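Local coordinates for protein putative short-chain dehydrogenase/reductase (Corynebacterium glutamicum, PDB 3E9N) that belongs to the short-chain dehydrogenase/reductase family of oxidoreductases and may act as an acetoacetyl-CoA reductase, although its substrate has not been established, at residues Cys127-Asn132 with Arg211-Ala216; Ala8-Ala13 with Lys23-Asp28. All blocks are in the same frame, centred on the assembly; numbering follows the deposited sequence.

Interaction 1 (Cys127-Asn132 with Arg211-Ala216); sequences CVIYIN and RFVIDA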
# COMPACT_ATOMS: atom_id res chain seq x y z
N CYS A 127 -16.53 -0.65 -19.26
CA CYS A 127 -15.62 -1.11 -18.22
C CYS A 127 -14.26 -1.34 -18.84
O CYS A 127 -14.18 -2.02 -19.87
CB CYS A 127 -16.08 -2.46 -17.70
SG CYS A 127 -17.59 -2.39 -16.86
N VAL A 128 -13.22 -0.81 -18.21
CA VAL A 128 -11.85 -1.02 -18.63
C VAL A 128 -11.17 -1.89 -17.56
O VAL A 128 -11.12 -1.54 -16.39
CB VAL A 128 -11.05 0.34 -18.82
CG1 VAL A 128 -9.59 0.07 -19.26
CG2 VAL A 128 -11.72 1.19 -19.86
N ILE A 129 -10.67 -3.05 -17.96
CA ILE A 129 -10.06 -3.92 -17.02
C ILE A 129 -8.61 -4.13 -17.38
O ILE A 129 -8.32 -4.49 -18.52
CB ILE A 129 -10.79 -5.25 -16.95
CG1 ILE A 129 -12.21 -5.03 -16.42
CG2 ILE A 129 -10.01 -6.21 -16.02
CD1 ILE A 129 -13.23 -5.99 -16.94
N TYR A 130 -7.70 -3.90 -16.43
CA TYR A 130 -6.26 -4.16 -16.63
C TYR A 130 -5.87 -5.47 -15.96
O TYR A 130 -6.35 -5.73 -14.84
CB TYR A 130 -5.43 -3.03 -16.04
CG TYR A 130 -5.76 -1.63 -16.57
CD1 TYR A 130 -5.17 -1.15 -17.71
CD2 TYR A 130 -6.64 -0.77 -15.88
CE1 TYR A 130 -5.46 0.14 -18.17
CE2 TYR A 130 -6.93 0.51 -16.32
CZ TYR A 130 -6.34 0.96 -17.46
OH TYR A 130 -6.66 2.21 -17.95
N ILE A 131 -5.09 -6.31 -16.65
CA ILE A 131 -4.54 -7.50 -16.03
C ILE A 131 -3.15 -7.16 -15.66
O ILE A 131 -2.32 -6.95 -16.54
CB ILE A 131 -4.45 -8.68 -16.96
CG1 ILE A 131 -5.76 -8.90 -17.69
CG2 ILE A 131 -4.12 -9.96 -16.17
CD1 ILE A 131 -6.77 -9.50 -16.86
N ASN A 132 -2.88 -7.09 -14.36
CA ASN A 132 -1.58 -6.66 -13.81
C ASN A 132 -0.69 -7.83 -13.31
O ASN A 132 -0.10 -8.54 -14.14
CB ASN A 132 -1.79 -5.65 -12.66
CG ASN A 132 -0.59 -4.76 -12.42
OD1 ASN A 132 0.49 -4.97 -13.00
ND2 ASN A 132 -0.78 -3.72 -11.60
N ARG A 211 -15.55 -11.57 -15.75
CA ARG A 211 -17.00 -11.71 -15.78
C ARG A 211 -17.62 -11.17 -14.48
O ARG A 211 -18.61 -10.46 -14.49
CB ARG A 211 -17.36 -13.21 -15.99
CG ARG A 211 -18.89 -13.55 -15.87
CD ARG A 211 -19.79 -12.65 -16.80
NE ARG A 211 -19.45 -12.86 -18.20
CZ ARG A 211 -20.08 -12.27 -19.22
NH1 ARG A 211 -19.71 -12.50 -20.45
NH2 ARG A 211 -21.09 -11.45 -19.00
N PHE A 212 -17.03 -11.50 -13.34
CA PHE A 212 -17.52 -10.95 -12.09
C PHE A 212 -17.48 -9.42 -12.11
O PHE A 212 -18.35 -8.75 -11.53
CB PHE A 212 -16.70 -11.49 -10.93
CG PHE A 212 -16.99 -10.81 -9.62
CD1 PHE A 212 -18.22 -11.01 -8.98
CD2 PHE A 212 -16.05 -10.02 -9.01
CE1 PHE A 212 -18.50 -10.40 -7.79
CE2 PHE A 212 -16.30 -9.43 -7.78
CZ PHE A 212 -17.51 -9.60 -7.18
N VAL A 213 -16.46 -8.84 -12.75
CA VAL A 213 -16.29 -7.39 -12.62
C VAL A 213 -17.34 -6.64 -13.43
O VAL A 213 -17.96 -5.65 -12.96
CB VAL A 213 -14.86 -6.95 -13.04
CG1 VAL A 213 -14.84 -5.47 -13.51
CG2 VAL A 213 -13.83 -7.20 -11.89
N ILE A 214 -17.58 -7.10 -14.65
CA ILE A 214 -18.46 -6.37 -15.57
C ILE A 214 -19.92 -6.63 -15.23
O ILE A 214 -20.77 -5.79 -15.51
CB ILE A 214 -18.18 -6.72 -17.06
CG1 ILE A 214 -18.64 -8.14 -17.43
CG2 ILE A 214 -16.71 -6.58 -17.37
CD1 ILE A 214 -18.12 -8.56 -18.86
N ASP A 215 -20.20 -7.77 -14.60
CA ASP A 215 -21.54 -8.11 -14.18
C ASP A 215 -21.96 -7.38 -12.93
O ASP A 215 -23.12 -7.45 -12.58
CB ASP A 215 -21.68 -9.61 -13.92
CG ASP A 215 -21.99 -10.44 -15.21
OD1 ASP A 215 -22.16 -9.90 -16.35
OD2 ASP A 215 -22.08 -11.68 -15.03
N ALA A 216 -21.07 -6.70 -12.23
CA ALA A 216 -21.49 -6.02 -10.98
C ALA A 216 -22.54 -4.96 -11.18
O ALA A 216 -22.53 -4.26 -12.18
CB ALA A 216 -20.31 -5.38 -10.26
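Ile129 meets the helix through the very end of its side chain: its CD1 lies 3.6 Å from Ile214 CG2 and 3.8 Å from Val213 CG1, touching two successive helical residues at once. The two encounters differ in direction. Ile129 and Val213 run past each other in opposite senses, with Ile129 CG1 also coming alongside Val213 CG1, whereas Ile129 and Ile214 cross at roughly a right angle. Two residues earlier, on the same face of the strand, Cys127 makes a looser contact, its CB 4.2 Å from Ile214 CG2. The methyl CG2 of Ile214 is therefore shared by alternate residues of the strand.

With CG1 of Ile214 between the backbone N and the carbonyl carbon (chi1 72°), CG2 lies anti to the carbonyl carbon and faces the strand; the extended second torsion (-170°) takes CD1 over the middle of the Arg211 guanidinium, 4.1 Å above its plane. The edge of that same guanidinium serves a polar partner: Arg211 NH2 forms a salt bridge with Asp215 OD1 at 3.3 Å, reaching the syn side of the carboxylate but 32° out of its plane.

This is the helix-on-sheet packing of a Rossmann fold. The end of helix 203-214 packs on the first part of strand 127-131, against Cys127 and Ile129, while Val128 points away from it and touches helix 95-124. Phe212 stacks on Phe212 of the second subunit, so the helix also takes part in subunit contact. With no hydrogen bond between the two segments, their buried attachment rests on the fit of apolar side chains, while the Arg211-Asp215 pair takes no part in the contact with the strand.

Interaction 2 (Ala8-Ala13 with Lys23-Asp28); sequences AVVTGA and KDLSRD
The carbonyl oxygen of Leu25 is held by two donors: Asp28 N, at 3.2 Å, and the ring nitrogen ND1 of His29. The following turn is thus fastened to the residue whose side chain reaches the strand. Close by, Ser26 OG donates to Lys23 O at 2.9 Å, approaching from above the carbonyl plane, 39° out of it.

Leu25 makes the contact itself with a single methyl. Its CD1 lies 3.7 Å from Val10 CG2 and 3.8 Å from Ala8 CB, so one branch touches two alternate residues on the same face of the strand. The leucine and Val10 approach tip to tip. CG of Leu25 stands opposite the carbonyl carbon (chi1 -65°), and the extended second torsion (-176°) carries CD1 onward to the sheet. Ala8 offers only its methyl, and Val9, between the two, points away.

All three touching residues are buried, and the packing is wholly apolar. Beyond Val10 the chain enters Thr11 and Gly12, the start of the glycine-rich turn that in this family usually lies beside the dinucleotide cofactor. The contact joins the first two elements of a beta-alpha-beta unit, strand 7-11 and helix 16-25; Leu25 also touches Val31 of strand 30-35 and Thr78 of strand 78-81, the strands flanking 7-11 in the parallel sheet, and Arg211 and Ile214 of helix 203-214 pack on it as well.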
# COMPACT_ATOMS: atom_id res chain seq x y z
N ALA A 8 -17.07 -5.68 -27.02
CA ALA A 8 -15.90 -5.97 -26.23
C ALA A 8 -14.66 -5.87 -27.09
O ALA A 8 -14.67 -6.28 -28.26
CB ALA A 8 -16.00 -7.41 -25.67
N VAL A 9 -13.58 -5.33 -26.51
CA VAL A 9 -12.24 -5.38 -27.14
C VAL A 9 -11.25 -6.02 -26.16
O VAL A 9 -11.15 -5.63 -25.00
CB VAL A 9 -11.73 -3.95 -27.45
CG1 VAL A 9 -10.28 -3.99 -27.98
CG2 VAL A 9 -12.64 -3.26 -28.40
N VAL A 10 -10.51 -7.01 -26.64
CA VAL A 10 -9.61 -7.77 -25.80
C VAL A 10 -8.26 -7.88 -26.49
O VAL A 10 -8.19 -8.47 -27.59
CB VAL A 10 -10.14 -9.21 -25.58
CG1 VAL A 10 -9.13 -10.04 -24.80
CG2 VAL A 10 -11.52 -9.21 -24.93
N THR A 11 -7.21 -7.33 -25.86
CA THR A 11 -5.83 -7.49 -26.30
C THR A 11 -5.19 -8.74 -25.71
O THR A 11 -5.67 -9.31 -24.72
CB THR A 11 -4.95 -6.23 -26.02
OG1 THR A 11 -4.80 -6.02 -24.60
CG2 THR A 11 -5.53 -4.97 -26.67
N GLY A 12 -4.11 -9.20 -26.33
CA GLY A 12 -3.46 -10.43 -25.88
C GLY A 12 -4.42 -11.59 -26.06
O GLY A 12 -4.38 -12.58 -25.30
N ALA A 13 -5.28 -11.49 -27.07
CA ALA A 13 -6.38 -12.44 -27.23
C ALA A 13 -5.93 -13.86 -27.56
O ALA A 13 -6.76 -14.80 -27.47
CB ALA A 13 -7.36 -11.95 -28.29
N LYS A 23 -13.68 -16.33 -25.07
CA LYS A 23 -14.78 -17.31 -25.06
C LYS A 23 -15.86 -16.85 -24.07
O LYS A 23 -17.04 -17.00 -24.35
CB LYS A 23 -14.31 -18.75 -24.74
CG LYS A 23 -13.04 -19.18 -25.46
CD LYS A 23 -12.82 -20.72 -25.64
CE LYS A 23 -12.92 -21.46 -24.29
NZ LYS A 23 -11.85 -22.51 -24.11
N ASP A 24 -15.47 -16.27 -22.93
CA ASP A 24 -16.49 -15.90 -21.93
C ASP A 24 -17.36 -14.74 -22.41
O ASP A 24 -18.57 -14.81 -22.31
CB ASP A 24 -15.88 -15.54 -20.57
CG ASP A 24 -16.92 -15.12 -19.55
OD1 ASP A 24 -17.48 -16.01 -18.93
OD2 ASP A 24 -17.21 -13.92 -19.34
N LEU A 25 -16.71 -13.68 -22.88
CA LEU A 25 -17.40 -12.46 -23.31
C LEU A 25 -18.26 -12.64 -24.55
O LEU A 25 -19.11 -11.80 -24.83
CB LEU A 25 -16.37 -11.36 -23.64
CG LEU A 25 -15.51 -10.83 -22.48
CD1 LEU A 25 -14.60 -9.65 -22.97
CD2 LEU A 25 -16.45 -10.38 -21.36
N SER A 26 -17.93 -13.66 -25.35
CA SER A 26 -18.62 -13.93 -26.60
C SER A 26 -20.03 -14.42 -26.30
O SER A 26 -20.85 -14.48 -27.19
CB SER A 26 -17.87 -14.94 -27.49
OG SER A 26 -17.91 -16.27 -26.98
N ARG A 27 -20.31 -14.76 -25.04
CA ARG A 27 -21.67 -15.11 -24.67
C ARG A 27 -22.60 -13.91 -24.91
O ARG A 27 -23.73 -14.07 -25.36
CB ARG A 27 -21.76 -15.62 -23.22
CG ARG A 27 -20.90 -16.91 -22.94
CD ARG A 27 -20.30 -17.01 -21.48
NE ARG A 27 -21.30 -16.72 -20.45
CZ ARG A 27 -21.04 -16.47 -19.16
NH1 ARG A 27 -19.81 -16.48 -18.70
NH2 ARG A 27 -22.04 -16.20 -18.33
N ASP A 28 -22.15 -12.69 -24.64
CA ASP A 28 -23.08 -11.59 -24.69
C ASP A 28 -22.49 -10.35 -25.31
O ASP A 28 -23.04 -9.28 -25.12
CB ASP A 28 -23.62 -11.27 -23.27
CG ASP A 28 -22.50 -10.98 -22.27
OD1 ASP A 28 -22.78 -10.46 -21.16
OD2 ASP A 28 -21.31 -11.27 -22.61

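Overall arrangement
Followed from the N terminus, the chain first closes a short loop at interaction 2, where helix 16-25 folds back on strand 7-11. Interaction 1 opens only at strand 127-131 and closes some eighty residues later on helix 203-214, so the two loops lie in series and neither encloses the other. In space they are neighbours, their centres about 11 Å apart on one sheet. Helix 203-214 touches helix 16-25 and the turn after it: Ile214 CD1 packs on Leu25 CD2, and Arg211 makes salt bridges to Asp24 and Asp28, with its NE 2.7 Å from Asp24 OD2. The early and late parts of the Rossmann fold are thereby tied together over a common face.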